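Local coordinates for spore germination protein GerM (Bacillus subtilis subsp. subtilis str. 168, PDB 6GZB) that is of unknown molecular function but affects both sporulation and germination, and is built of two GerMN domains in tandem, at residues Val66-Leu72 with Ile95-Phe100; Thr202-Leu206 with Glu236-Pro241; Ser212-Val216 with Ser289-Ser294; Val296-Glu301 with Val330-Val336. One frame throughout, in Å; residues are numbered along the deposited sequence.

Contact 1 (Val66-Leu72 with Ile95-Phe100)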
loop_
_atom_site.group_PDB
_atom_site.type_symbol
_atom_site.label_atom_id
_atom_site.label_comp_id
_atom_site.label_asym_id
_atom_site.label_seq_id
_atom_site.Cartn_x
_atom_site.Cartn_y
_atom_site.Cartn_z
ATOM N N VAL A 66 4.390 -2.513 4.985
ATOM C CA VAL A 66 4.477 -3.024 3.619
ATOM C C VAL A 66 3.658 -4.300 3.499
ATOM O O VAL A 66 3.702 -5.155 4.382
ATOM C CB VAL A 66 5.922 -3.417 3.237
ATOM C CG1 VAL A 66 5.991 -3.714 1.750
ATOM C CG2 VAL A 66 6.918 -2.333 3.622
ATOM N N ALA A 67 2.961 -4.450 2.382
ATOM C CA ALA A 67 2.235 -5.683 2.093
ATOM C C ALA A 67 3.233 -6.808 1.825
ATOM O O ALA A 67 4.178 -6.633 1.064
ATOM C CB ALA A 67 1.325 -5.491 0.882
ATOM N N GLN A 68 3.031 -7.945 2.489
ATOM C CA GLN A 68 3.603 -9.206 2.057
ATOM C C GLN A 68 2.500 -10.225 1.862
ATOM O O GLN A 68 1.741 -10.513 2.787
ATOM C CB GLN A 68 4.614 -9.720 3.076
ATOM C CG GLN A 68 5.881 -8.888 3.145
ATOM C CD GLN A 68 6.796 -9.151 1.969
ATOM O OE1 GLN A 68 7.509 -10.158 1.940
ATOM N NE2 GLN A 68 6.761 -8.262 0.976
ATOM N N THR A 69 2.378 -10.730 0.634
ATOM C CA THR A 69 1.299 -11.655 0.302
ATOM C C THR A 69 1.729 -13.084 0.572
ATOM O O THR A 69 2.728 -13.555 0.034
ATOM C CB THR A 69 0.838 -11.483 -1.153
ATOM O OG1 THR A 69 0.096 -10.260 -1.266
ATOM C CG2 THR A 69 -0.066 -12.636 -1.572
ATOM N N LEU A 70 1.029 -13.728 1.501
ATOM C CA LEU A 70 1.502 -14.959 2.125
ATOM C C LEU A 70 0.370 -15.978 2.222
ATOM O O LEU A 70 -0.797 -15.601 2.275
ATOM C CB LEU A 70 2.061 -14.661 3.517
ATOM C CG LEU A 70 3.359 -13.863 3.507
ATOM C CD1 LEU A 70 3.691 -13.357 4.903
ATOM C CD2 LEU A 70 4.489 -14.707 2.931
ATOM N N PRO A 71 0.717 -17.276 2.237
ATOM C CA PRO A 71 -0.281 -18.347 2.239
ATOM C C PRO A 71 -0.924 -18.545 3.605
ATOM O O PRO A 71 -0.239 -18.861 4.569
ATOM C CB PRO A 71 0.535 -19.587 1.854
ATOM C CG PRO A 71 1.909 -19.301 2.344
ATOM C CD PRO A 71 2.094 -17.804 2.269
ATOM N N LEU A 72 -2.227 -18.315 3.693
ATOM C CA LEU A 72 -2.956 -18.508 4.945
ATOM C C LEU A 72 -3.957 -19.650 4.796
ATOM O O LEU A 72 -4.631 -19.743 3.780
ATOM C CB LEU A 72 -3.704 -17.227 5.317
ATOM C CG LEU A 72 -3.023 -16.275 6.303
ATOM C CD1 LEU A 72 -1.597 -15.978 5.884
ATOM C CD2 LEU A 72 -3.825 -14.988 6.434
ATOM N N ILE A 95 5.896 -18.372 8.559
ATOM C CA ILE A 95 5.903 -17.922 7.171
ATOM C C ILE A 95 6.438 -16.505 7.026
ATOM O O ILE A 95 6.289 -15.884 5.975
ATOM C CB ILE A 95 4.500 -18.008 6.544
ATOM C CG1 ILE A 95 3.476 -17.289 7.423
ATOM C CG2 ILE A 95 4.096 -19.464 6.365
ATOM C CD1 ILE A 95 2.099 -17.185 6.806
ATOM N N LEU A 96 7.093 -16.015 8.070
ATOM C CA LEU A 96 7.602 -14.644 8.098
ATOM C C LEU A 96 8.805 -14.516 7.176
ATOM O O LEU A 96 9.816 -15.163 7.385
ATOM C CB LEU A 96 8.007 -14.275 9.529
ATOM C CG LEU A 96 8.242 -12.801 9.869
ATOM C CD1 LEU A 96 6.983 -11.992 9.625
ATOM C CD2 LEU A 96 8.683 -12.667 11.316
ATOM N N PRO A 97 8.709 -13.665 6.150
ATOM C CA PRO A 97 9.872 -13.451 5.303
ATOM C C PRO A 97 11.013 -12.750 6.026
ATOM O O PRO A 97 10.787 -11.918 6.916
ATOM C CB PRO A 97 9.333 -12.566 4.173
ATOM C CG PRO A 97 7.876 -12.861 4.135
ATOM C CD PRO A 97 7.484 -13.114 5.556
ATOM N N ASN A 98 12.228 -13.016 5.568
ATOM C CA ASN A 98 13.404 -12.317 6.056
ATOM C C ASN A 98 13.277 -10.819 5.773
ATOM O O ASN A 98 12.887 -10.410 4.679
ATOM C CB ASN A 98 14.674 -12.864 5.385
ATOM C CG ASN A 98 14.988 -14.301 5.785
ATOM O OD1 ASN A 98 14.610 -14.767 6.859
ATOM N ND2 ASN A 98 15.704 -15.002 4.919
ATOM N N GLY A 99 13.685 -10.007 6.743
ATOM C CA GLY A 99 13.681 -8.556 6.598
ATOM C C GLY A 99 12.349 -7.927 6.982
ATOM O O GLY A 99 12.111 -6.749 6.713
ATOM N N PHE A 100 11.472 -8.720 7.585
ATOM C CA PHE A 100 10.172 -8.234 8.041
ATOM C C PHE A 100 9.898 -8.717 9.453
ATOM O O PHE A 100 10.375 -9.781 9.846
ATOM C CB PHE A 100 9.054 -8.737 7.119
ATOM C CG PHE A 100 9.095 -8.146 5.749
ATOM C CD1 PHE A 100 9.884 -8.715 4.760
ATOM C CD2 PHE A 100 8.379 -6.995 5.458
ATOM C CE1 PHE A 100 9.929 -8.161 3.497
ATOM C CE2 PHE A 100 8.455 -6.417 4.207
ATOM C CZ PHE A 100 9.220 -7.011 3.223
#
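The side-chain amide of Gln68 lies flat over one face of the Phe100 ring, the two planes only 10° apart. Gln68 CG sits over the middle of that face, 3.8 Å from the ring centroid, in a CH-pi contact, and the amide runs on over the same face toward CE1 and CZ, with Gln68 CD 3.5 Å from Phe100 CZ. At the edge of the ring, close to its plane, Val66 CB meets Phe100 CE2 at 4.0 Å, and Pro97 O also lies in plane at the edge. The Gln68 chain bends about its CB-CG bond (chi2 -76°), which lays the amide on the ring and brings NE2 back to its own backbone, where it donates to Ala67 O at 3.1 Å. This bond fixes the rotation of the amide and leaves OE1 directed at the proline, 3.5 Å from Pro97 CG.

The contact lies in the first of the tandem GerMN domains, where 66-72 is part of strand 65-73, antiparallel to 51-60, with backbone bonds from Thr69 to Asn337 and Gly339 as well, and 95-100 is the loop leading into the short strand 100-101. A type II turn from Pro97 to Phe100 swings the phenylalanine toward the strand; Gly99, with positive phi, takes its third position. Further along, Leu70 CD1 meets the Pro97 ring end-on at CD, 3.9 Å away. Ile95 ends the row: its CD1 methyl rests 3.6 Å from Pro71 O and also touches Leu70 CB and Leu72 CD1. From the second domain, Tyr214 packs against Val66, Gln68 and Phe100, its ring inclined at about 60° to that of the phenylalanine.

Contact 2 (Thr202-Leu206 with Glu236-Pro241)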
loop_
_atom_site.group_PDB
_atom_site.type_symbol
_atom_site.label_atom_id
_atom_site.label_comp_id
_atom_site.label_asym_id
_atom_site.label_seq_id
_atom_site.Cartn_x
_atom_site.Cartn_y
_atom_site.Cartn_z
ATOM N N THR A 202 -0.850 8.626 -2.115
ATOM C CA THR A 202 -0.022 7.453 -1.925
ATOM C C THR A 202 0.689 7.086 -3.207
ATOM O O THR A 202 0.087 7.055 -4.288
ATOM C CB THR A 202 -0.855 6.276 -1.420
ATOM O OG1 THR A 202 -1.289 6.574 -0.090
ATOM C CG2 THR A 202 -0.041 4.986 -1.410
ATOM N N VAL A 203 1.998 6.888 -3.081
ATOM C CA VAL A 203 2.869 6.576 -4.211
ATOM C C VAL A 203 3.746 5.388 -3.813
ATOM O O VAL A 203 4.246 5.323 -2.686
ATOM C CB VAL A 203 3.761 7.792 -4.531
ATOM C CG1 VAL A 203 4.812 7.462 -5.572
ATOM C CG2 VAL A 203 2.904 8.967 -4.979
ATOM N N TYR A 204 3.899 4.433 -4.723
ATOM C CA TYR A 204 4.679 3.231 -4.449
ATOM C C TYR A 204 6.112 3.371 -4.939
ATOM O O TYR A 204 6.359 3.725 -6.092
ATOM C CB TYR A 204 4.040 2.006 -5.097
ATOM C CG TYR A 204 2.858 1.458 -4.337
ATOM C CD1 TYR A 204 1.586 1.989 -4.504
ATOM C CD2 TYR A 204 3.007 0.387 -3.488
ATOM C CE1 TYR A 204 0.498 1.451 -3.836
ATOM C CE2 TYR A 204 1.933 -0.154 -2.814
ATOM C CZ TYR A 204 0.683 0.399 -2.969
ATOM O OH TYR A 204 -0.383 -0.152 -2.285
ATOM N N TYR A 205 7.053 3.105 -4.042
ATOM C CA TYR A 205 8.449 3.063 -4.409
ATOM C C TYR A 205 8.981 1.660 -4.236
ATOM O O TYR A 205 8.305 0.787 -3.697
ATOM C CB TYR A 205 9.256 4.049 -3.564
ATOM C CG TYR A 205 8.857 5.481 -3.780
ATOM C CD1 TYR A 205 9.215 6.149 -4.941
ATOM C CD2 TYR A 205 8.111 6.164 -2.835
ATOM C CE1 TYR A 205 8.861 7.475 -5.137
ATOM C CE2 TYR A 205 7.720 7.474 -3.035
ATOM C CZ TYR A 205 8.120 8.133 -4.172
ATOM O OH TYR A 205 7.725 9.431 -4.364
ATOM N N LEU A 206 10.209 1.457 -4.697
ATOM C CA LEU A 206 10.801 0.128 -4.752
ATOM C C LEU A 206 11.785 -0.049 -3.606
ATOM O O LEU A 206 12.445 0.902 -3.181
ATOM C CB LEU A 206 11.493 -0.032 -6.105
ATOM C CG LEU A 206 12.114 -1.370 -6.480
ATOM C CD1 LEU A 206 11.049 -2.430 -6.714
ATOM C CD2 LEU A 206 12.979 -1.207 -7.717
ATOM N N GLU A 236 5.676 12.454 -9.089
ATOM C CA GLU A 236 6.330 11.995 -7.855
ATOM C C GLU A 236 7.143 10.721 -8.088
ATOM O O GLU A 236 8.189 10.507 -7.460
ATOM C CB GLU A 236 5.300 11.745 -6.742
ATOM C CG GLU A 236 4.635 13.000 -6.193
ATOM C CD GLU A 236 5.638 14.009 -5.651
ATOM O OE1 GLU A 236 6.663 13.586 -5.097
ATOM O OE2 GLU A 236 5.431 15.221 -5.840
ATOM N N LEU A 237 6.640 9.848 -8.950
ATOM C CA LEU A 237 7.370 8.619 -9.283
ATOM C C LEU A 237 8.680 8.940 -9.985
ATOM O O LEU A 237 9.716 8.351 -9.677
ATOM C CB LEU A 237 6.518 7.705 -10.152
ATOM C CG LEU A 237 5.430 6.931 -9.393
ATOM C CD1 LEU A 237 4.496 6.214 -10.352
ATOM C CD2 LEU A 237 6.057 5.932 -8.442
ATOM N N ALA A 238 8.640 9.929 -10.878
ATOM C CA ALA A 238 9.828 10.377 -11.599
ATOM C C ALA A 238 10.828 11.065 -10.678
ATOM O O ALA A 238 12.034 10.925 -10.864
ATOM C CB ALA A 238 9.430 11.317 -12.725
ATOM N N LYS A 239 10.335 11.826 -9.701
ATOM C CA LYS A 239 11.224 12.495 -8.742
ATOM C C LYS A 239 11.939 11.494 -7.856
ATOM O O LYS A 239 13.049 11.745 -7.409
ATOM C CB LYS A 239 10.449 13.455 -7.842
ATOM C CG LYS A 239 9.963 14.720 -8.518
ATOM C CD LYS A 239 9.483 15.711 -7.475
ATOM C CE LYS A 239 8.128 16.287 -7.834
ATOM N NZ LYS A 239 7.557 17.058 -6.696
ATOM N N GLY A 240 11.250 10.413 -7.508
ATOM C CA GLY A 240 11.833 9.372 -6.681
ATOM C C GLY A 240 11.636 9.632 -5.207
ATOM O O GLY A 240 11.093 10.664 -4.816
ATOM N N PRO A 241 12.064 8.684 -4.366
ATOM C CA PRO A 241 11.835 8.799 -2.938
ATOM C C PRO A 241 12.828 9.752 -2.267
ATOM O O PRO A 241 13.764 10.221 -2.903
ATOM C CB PRO A 241 12.034 7.372 -2.439
ATOM C CG PRO A 241 12.979 6.763 -3.410
ATOM C CD PRO A 241 12.663 7.393 -4.735
#
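Tyr205, Leu237 and Pro241 carry most of this contact between strand 198-208 and the end of helix 229-239. One face of the Tyr205 ring is covered by Pro241, whose CB stands 3.9 Å from the ring centroid and 10° off the normal, a CH-pi contact; Pro241 CD reaches Tyr205 CD1 at 3.7 Å. At the ring's edge Tyr205 OH makes a weak hydrogen bond, 3.3 Å long, to Glu236 O, which also accepts from Gly240 N. Its stronger polar partner is Lys220, whose ammonium group also pairs with Glu236. Replacing Tyr205 by an alanine would probably strip Pro241 of its aromatic cover and leave Lys220 without its hydroxyl partner.

Leu237 bends toward the strand with CG anti to its carbonyl carbon (chi1 -77°). Its CD2 methyl presses on both Tyr204 O, at 3.2 Å, and Val203 CG1, at a tight 3.5 Å. The other branch, Val203 CG2, touches Glu236 CB. Gly240 leaves the helix with positive phi and turns the chain so that Pro241 comes over the tyrosine. The arrangement is alpha/beta packing, a helix C-terminus laid on one face of the two-stranded antiparallel sheet of the second GerMN domain.

Contact 3 (Ser212-Val216 with Ser289-Ser294)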
loop_
_atom_site.group_PDB
_atom_site.type_symbol
_atom_site.label_atom_id
_atom_site.label_comp_id
_atom_site.label_asym_id
_atom_site.label_seq_id
_atom_site.Cartn_x
_atom_site.Cartn_y
_atom_site.Cartn_z
ATOM N N SER A 212 14.087 -10.518 -2.429
ATOM C CA SER A 212 13.178 -9.930 -3.408
ATOM C C SER A 212 13.151 -8.403 -3.440
ATOM O O SER A 212 13.616 -7.722 -2.527
ATOM C CB SER A 212 11.753 -10.460 -3.201
ATOM O OG SER A 212 11.194 -9.987 -1.985
ATOM N N GLU A 213 12.658 -7.889 -4.561
ATOM C CA GLU A 213 12.118 -6.546 -4.653
ATOM C C GLU A 213 10.677 -6.538 -4.150
ATOM O O GLU A 213 9.944 -7.508 -4.309
ATOM C CB GLU A 213 12.113 -6.077 -6.106
ATOM C CG GLU A 213 13.476 -5.834 -6.728
ATOM C CD GLU A 213 13.363 -5.395 -8.180
ATOM O OE1 GLU A 213 12.490 -5.929 -8.891
ATOM O OE2 GLU A 213 14.094 -4.472 -8.594
ATOM N N TYR A 214 10.271 -5.427 -3.552
ATOM C CA TYR A 214 8.897 -5.260 -3.151
ATOM C C TYR A 214 8.508 -3.790 -3.175
ATOM O O TYR A 214 9.349 -2.919 -3.311
ATOM C CB TYR A 214 8.654 -5.877 -1.770
ATOM C CG TYR A 214 9.560 -5.362 -0.669
ATOM C CD1 TYR A 214 9.177 -4.295 0.119
ATOM C CD2 TYR A 214 10.738 -6.020 -0.342
ATOM C CE1 TYR A 214 9.989 -3.823 1.131
ATOM C CE2 TYR A 214 11.536 -5.588 0.704
ATOM C CZ TYR A 214 11.159 -4.489 1.434
ATOM O OH TYR A 214 11.923 -4.060 2.490
ATOM N N TYR A 215 7.213 -3.536 -3.193
ATOM C CA TYR A 215 6.714 -2.206 -3.448
ATOM C C TYR A 215 6.152 -1.611 -2.174
ATOM O O TYR A 215 5.337 -2.233 -1.503
ATOM C CB TYR A 215 5.670 -2.247 -4.562
ATOM C CG TYR A 215 6.283 -2.686 -5.877
ATOM C CD1 TYR A 215 6.934 -1.769 -6.694
ATOM C CD2 TYR A 215 6.372 -4.031 -6.205
ATOM C CE1 TYR A 215 7.565 -2.168 -7.852
ATOM C CE2 TYR A 215 7.012 -4.441 -7.361
ATOM C CZ TYR A 215 7.622 -3.504 -8.166
ATOM O OH TYR A 215 8.234 -3.894 -9.328
ATOM N N VAL A 216 6.657 -0.434 -1.822
ATOM C CA VAL A 216 6.347 0.213 -0.563
ATOM C C VAL A 216 5.536 1.484 -0.807
ATOM O O VAL A 216 5.961 2.375 -1.555
ATOM C CB VAL A 216 7.636 0.616 0.168
ATOM C CG1 VAL A 216 7.306 1.318 1.478
ATOM C CG2 VAL A 216 8.510 -0.606 0.400
ATOM N N SER A 289 9.689 -3.684 -15.462
ATOM C CA SER A 289 8.657 -4.189 -14.579
ATOM C C SER A 289 8.475 -3.315 -13.342
ATOM O O SER A 289 7.371 -3.203 -12.815
ATOM C CB SER A 289 9.015 -5.604 -14.144
ATOM O OG SER A 289 8.465 -6.545 -15.044
ATOM N N GLU A 290 9.581 -2.773 -12.844
ATOM C CA GLU A 290 9.569 -1.973 -11.639
ATOM C C GLU A 290 8.827 -0.667 -11.889
ATOM O O GLU A 290 8.067 -0.201 -11.046
ATOM C CB GLU A 290 11.003 -1.671 -11.182
ATOM C CG GLU A 290 11.714 -2.876 -10.587
ATOM C CD GLU A 290 12.300 -3.808 -11.635
ATOM O OE1 GLU A 290 12.238 -3.484 -12.839
ATOM O OE2 GLU A 290 12.793 -4.886 -11.251
ATOM N N VAL A 291 9.075 -0.072 -13.049
ATOM C CA VAL A 291 8.404 1.153 -13.428
ATOM C C VAL A 291 6.909 0.904 -13.640
ATOM O O VAL A 291 6.065 1.602 -13.068
ATOM C CB VAL A 291 9.026 1.752 -14.698
ATOM C CG1 VAL A 291 8.087 2.756 -15.330
ATOM C CG2 VAL A 291 10.363 2.407 -14.377
ATOM N N LEU A 292 6.589 -0.146 -14.393
ATOM C CA LEU A 292 5.206 -0.478 -14.695
ATOM C C LEU A 292 4.396 -0.855 -13.451
ATOM O O LEU A 292 3.285 -0.367 -13.268
ATOM C CB LEU A 292 5.150 -1.616 -15.710
ATOM C CG LEU A 292 3.775 -1.956 -16.274
ATOM C CD1 LEU A 292 3.163 -0.741 -16.963
ATOM C CD2 LEU A 292 3.891 -3.133 -17.230
ATOM N N ASN A 293 4.939 -1.724 -12.604
ATOM C CA ASN A 293 4.282 -2.071 -11.346
ATOM C C ASN A 293 4.026 -0.856 -10.441
ATOM O O ASN A 293 2.988 -0.768 -9.790
ATOM C CB ASN A 293 5.114 -3.097 -10.582
ATOM C CG ASN A 293 4.938 -4.494 -11.114
ATOM O OD1 ASN A 293 3.833 -4.895 -11.469
ATOM N ND2 ASN A 293 6.030 -5.249 -11.165
ATOM N N SER A 294 5.028 0.009 -10.326
ATOM C CA SER A 294 4.922 1.225 -9.536
ATOM C C SER A 294 3.781 2.101 -10.036
ATOM O O SER A 294 2.965 2.579 -9.252
ATOM C CB SER A 294 6.237 2.008 -9.593
ATOM O OG SER A 294 7.167 1.438 -8.711
#
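Tyr215 meets the first turns of helix 289-299 with the axes of strand 213-216 and helix 289-294 10.0 Å apart and their N-to-C directions within 28° of each other. The tyrosine bridges this distance, reaching the helix between Glu290 and Asn293. With CG anti to its carbonyl carbon (chi1 -65°), its ring is carried out to the helix surface, where the hydroxyl oxygen lies 3.3 Å from Glu290 CA. There Asn293 ND2 donates a hydrogen bond to Tyr215 OH at 3.2 Å, with the oxygen slightly tilted from the amide plane; amide and ring are steeply inclined to each other, and Asn293 CB lies 3.5 Å from Tyr215 CZ. On another side, Ser294 OG comes to the ring edge, 3.7 Å from Tyr215 CE1. That hydroxyl is held by its own bond to Glu290 O, 3.0 Å long. Ser294 N binds the same carbonyl from the opposite face of its plane, so two donors grip it.

Two acidic side chains meet beside the tyrosine. Glu213 extends straight from the strand while Glu290 bends about its CB-CG bond, and their carboxylates cross with planes 74° apart, Glu213 OE1 standing 2.6 Å from Glu290 OE2. An approach this short suggests that one of the pair is probably protonated. Leu206 of the adjoining strand packs against both glutamates and the tyrosine.

Together these contacts seat the start of helix 289-299 on the antiparallel strand pair 198-208 and 213-223, the helix-on-sheet layering of the second GerMN domain.

Contact 4 (Val296-Glu301 with Val330-Val336)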
loop_
_atom_site.group_PDB
_atom_site.type_symbol
_atom_site.label_atom_id
_atom_site.label_comp_id
_atom_site.label_asym_id
_atom_site.label_seq_id
_atom_site.Cartn_x
_atom_site.Cartn_y
_atom_site.Cartn_z
ATOM N N VAL A 296 1.142 1.178 -11.836
ATOM C CA VAL A 296 -0.144 0.531 -11.720
ATOM C C VAL A 296 -0.605 0.445 -10.274
ATOM O O VAL A 296 -1.773 0.704 -9.975
ATOM C CB VAL A 296 -0.113 -0.880 -12.346
ATOM C CG1 VAL A 296 -1.409 -1.624 -12.068
ATOM C CG2 VAL A 296 0.122 -0.767 -13.838
ATOM N N LEU A 297 0.301 0.077 -9.374
ATOM C CA LEU A 297 -0.039 0.036 -7.949
ATOM C C LEU A 297 -0.440 1.425 -7.448
ATOM O O LEU A 297 -1.340 1.561 -6.625
ATOM C CB LEU A 297 1.132 -0.497 -7.108
ATOM C CG LEU A 297 1.408 -1.997 -7.241
ATOM C CD1 LEU A 297 2.723 -2.348 -6.574
ATOM C CD2 LEU A 297 0.278 -2.824 -6.644
ATOM N N THR A 298 0.250 2.448 -7.935
ATOM C CA THR A 298 0.043 3.811 -7.454
ATOM C C THR A 298 -1.304 4.341 -7.952
ATOM O O THR A 298 -2.135 4.801 -7.176
ATOM C CB THR A 298 1.180 4.731 -7.920
ATOM O OG1 THR A 298 2.413 4.332 -7.293
ATOM C CG2 THR A 298 0.879 6.175 -7.584
ATOM N N LEU A 299 -1.548 4.187 -9.242
ATOM C CA LEU A 299 -2.757 4.726 -9.853
ATOM C C LEU A 299 -4.018 3.994 -9.401
ATOM O O LEU A 299 -5.044 4.630 -9.132
ATOM C CB LEU A 299 -2.638 4.697 -11.374
ATOM C CG LEU A 299 -2.213 6.019 -12.020
ATOM C CD1 LEU A 299 -1.326 6.844 -11.112
ATOM C CD2 LEU A 299 -1.546 5.810 -13.367
ATOM N N THR A 300 -3.931 2.680 -9.226
ATOM C CA THR A 300 -5.089 1.904 -8.782
ATOM C C THR A 300 -5.385 2.042 -7.291
ATOM O O THR A 300 -6.300 1.400 -6.796
ATOM C CB THR A 300 -4.957 0.402 -9.122
ATOM O OG1 THR A 300 -3.791 -0.157 -8.508
ATOM C CG2 THR A 300 -4.869 0.201 -10.610
ATOM N N GLU A 301 -4.602 2.843 -6.568
ATOM C CA GLU A 301 -4.987 3.268 -5.220
ATOM C C GLU A 301 -6.002 4.400 -5.269
ATOM O O GLU A 301 -6.637 4.694 -4.263
ATOM C CB GLU A 301 -3.781 3.767 -4.413
ATOM C CG GLU A 301 -2.770 2.708 -4.041
ATOM C CD GLU A 301 -3.312 1.641 -3.103
ATOM O OE1 GLU A 301 -2.735 0.533 -3.101
ATOM O OE2 GLU A 301 -4.295 1.880 -2.373
ATOM N N VAL A 330 -3.345 -2.484 -18.254
ATOM C CA VAL A 330 -2.799 -3.328 -17.203
ATOM C C VAL A 330 -3.554 -3.057 -15.908
ATOM O O VAL A 330 -3.752 -1.905 -15.501
ATOM C CB VAL A 330 -1.303 -3.041 -16.992
ATOM C CG1 VAL A 330 -0.710 -3.980 -15.952
ATOM C CG2 VAL A 330 -0.559 -3.155 -18.310
ATOM N N SER A 331 -3.968 -4.124 -15.244
ATOM C CA SER A 331 -4.702 -3.978 -14.007
ATOM C C SER A 331 -3.801 -4.313 -12.820
ATOM O O SER A 331 -2.666 -4.747 -12.981
ATOM C CB SER A 331 -5.950 -4.859 -14.021
ATOM O OG SER A 331 -5.597 -6.214 -14.212
ATOM N N ARG A 332 -4.287 -4.002 -11.632
ATOM C CA ARG A 332 -3.520 -4.183 -10.414
ATOM C C ARG A 332 -3.142 -5.654 -10.252
ATOM O O ARG A 332 -3.978 -6.533 -10.434
ATOM C CB ARG A 332 -4.378 -3.718 -9.244
ATOM C CG ARG A 332 -3.697 -3.715 -7.897
ATOM C CD ARG A 332 -4.647 -3.126 -6.863
ATOM N NE ARG A 332 -4.071 -3.104 -5.525
ATOM C CZ ARG A 332 -3.426 -2.067 -5.007
ATOM N NH1 ARG A 332 -2.930 -2.144 -3.782
ATOM N NH2 ARG A 332 -3.271 -0.958 -5.711
ATOM N N PRO A 333 -1.879 -5.929 -9.915
ATOM C CA PRO A 333 -1.440 -7.305 -9.665
ATOM C C PRO A 333 -2.376 -8.041 -8.710
ATOM O O PRO A 333 -2.896 -7.443 -7.764
ATOM C CB PRO A 333 -0.066 -7.123 -9.021
ATOM C CG PRO A 333 0.431 -5.822 -9.546
ATOM C CD PRO A 333 -0.775 -4.960 -9.795
ATOM N N SER A 334 -2.614 -9.321 -8.981
ATOM C CA SER A 334 -3.504 -10.129 -8.142
ATOM C C SER A 334 -2.862 -10.390 -6.783
ATOM O O SER A 334 -3.545 -10.435 -5.769
ATOM C CB SER A 334 -3.847 -11.458 -8.830
ATOM O OG SER A 334 -3.005 -11.689 -9.945
ATOM N N GLN A 335 -1.545 -10.550 -6.777
ATOM C CA GLN A 335 -0.790 -10.683 -5.540
ATOM C C GLN A 335 0.229 -9.560 -5.445
ATOM O O GLN A 335 1.184 -9.516 -6.215
ATOM C CB GLN A 335 -0.075 -12.040 -5.503
ATOM C CG GLN A 335 -1.033 -13.217 -5.487
ATOM C CD GLN A 335 -0.333 -14.557 -5.428
ATOM O OE1 GLN A 335 0.851 -14.650 -5.097
ATOM N NE2 GLN A 335 -1.068 -15.609 -5.741
ATOM N N VAL A 336 0.021 -8.652 -4.498
ATOM C CA VAL A 336 0.978 -7.579 -4.240
ATOM C C VAL A 336 2.110 -8.087 -3.340
ATOM O O VAL A 336 1.865 -8.512 -2.218
ATOM C CB VAL A 336 0.287 -6.385 -3.556
ATOM C CG1 VAL A 336 1.291 -5.275 -3.263
ATOM C CG2 VAL A 336 -0.856 -5.875 -4.420
#
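Arg332 joins the end of helix 289-299 to the segment that leaves the edge strand 330-331 in the second GerMN domain. With CG anti to the backbone N (chi1 -175°) and an extended chain, the arginine passes along Thr300 to the helix end. NH2 donates to Thr300 OG1 at 3.0 Å, with the oxygen in the guanidinium plane, and weakly to Leu297 O. NH1 forms a salt bridge with Glu301 OE1 at 2.8 Å, on the syn side of a carboxylate turned 81° from the guanidinium; a weak bond from NH2 reaches the same oxygen. Tyr204 OH is hydrogen-bonded to that oxygen too. A leucine in place of Arg332 would probably cost Glu301 this salt bridge and leave Thr300 OG1 without the donor that meets it across the contact.

Thr300 OG1 also donates a 2.6 Å bond to Val296 O, which accepts the backbone bond from Thr300 N from the opposite face of its plane. Leu297 CD2 lies over the guanidinium centre, 4.1 Å above its plane, and touches Pro333 CD and Val336 CG2. The valine one turn before Thr300 packs with both branches: Val296 CG2 is 3.9 Å from Val330 CG1, while Val296 CG1 lies 3.5 Å from Ser331 O.

Overall arrangement
Contacts 2, 3 and 4 belong to the second GerMN domain and contact 1 to the first. Contacts 2 and 3 lie about 10 Å apart, centre to centre, on neighbouring strands bonded from Val216 N to Tyr205 O. Contacts 3 and 4, also about 10 Å apart between centres, share helix 289-299, where Tyr215 CB touches Leu297 CD1. Tyr204 links contacts 2 and 4, its backbone N 3.0 Å from Thr298 OG1. Contact 1 centres about 16 Å from contact 3, yet Val66 CG2 packs 4.0 Å from Val216 CG2 across the domains. Val336 of contact 4 reaches back as well, its carbonyl oxygen 2.7 Å from Thr69 OG1.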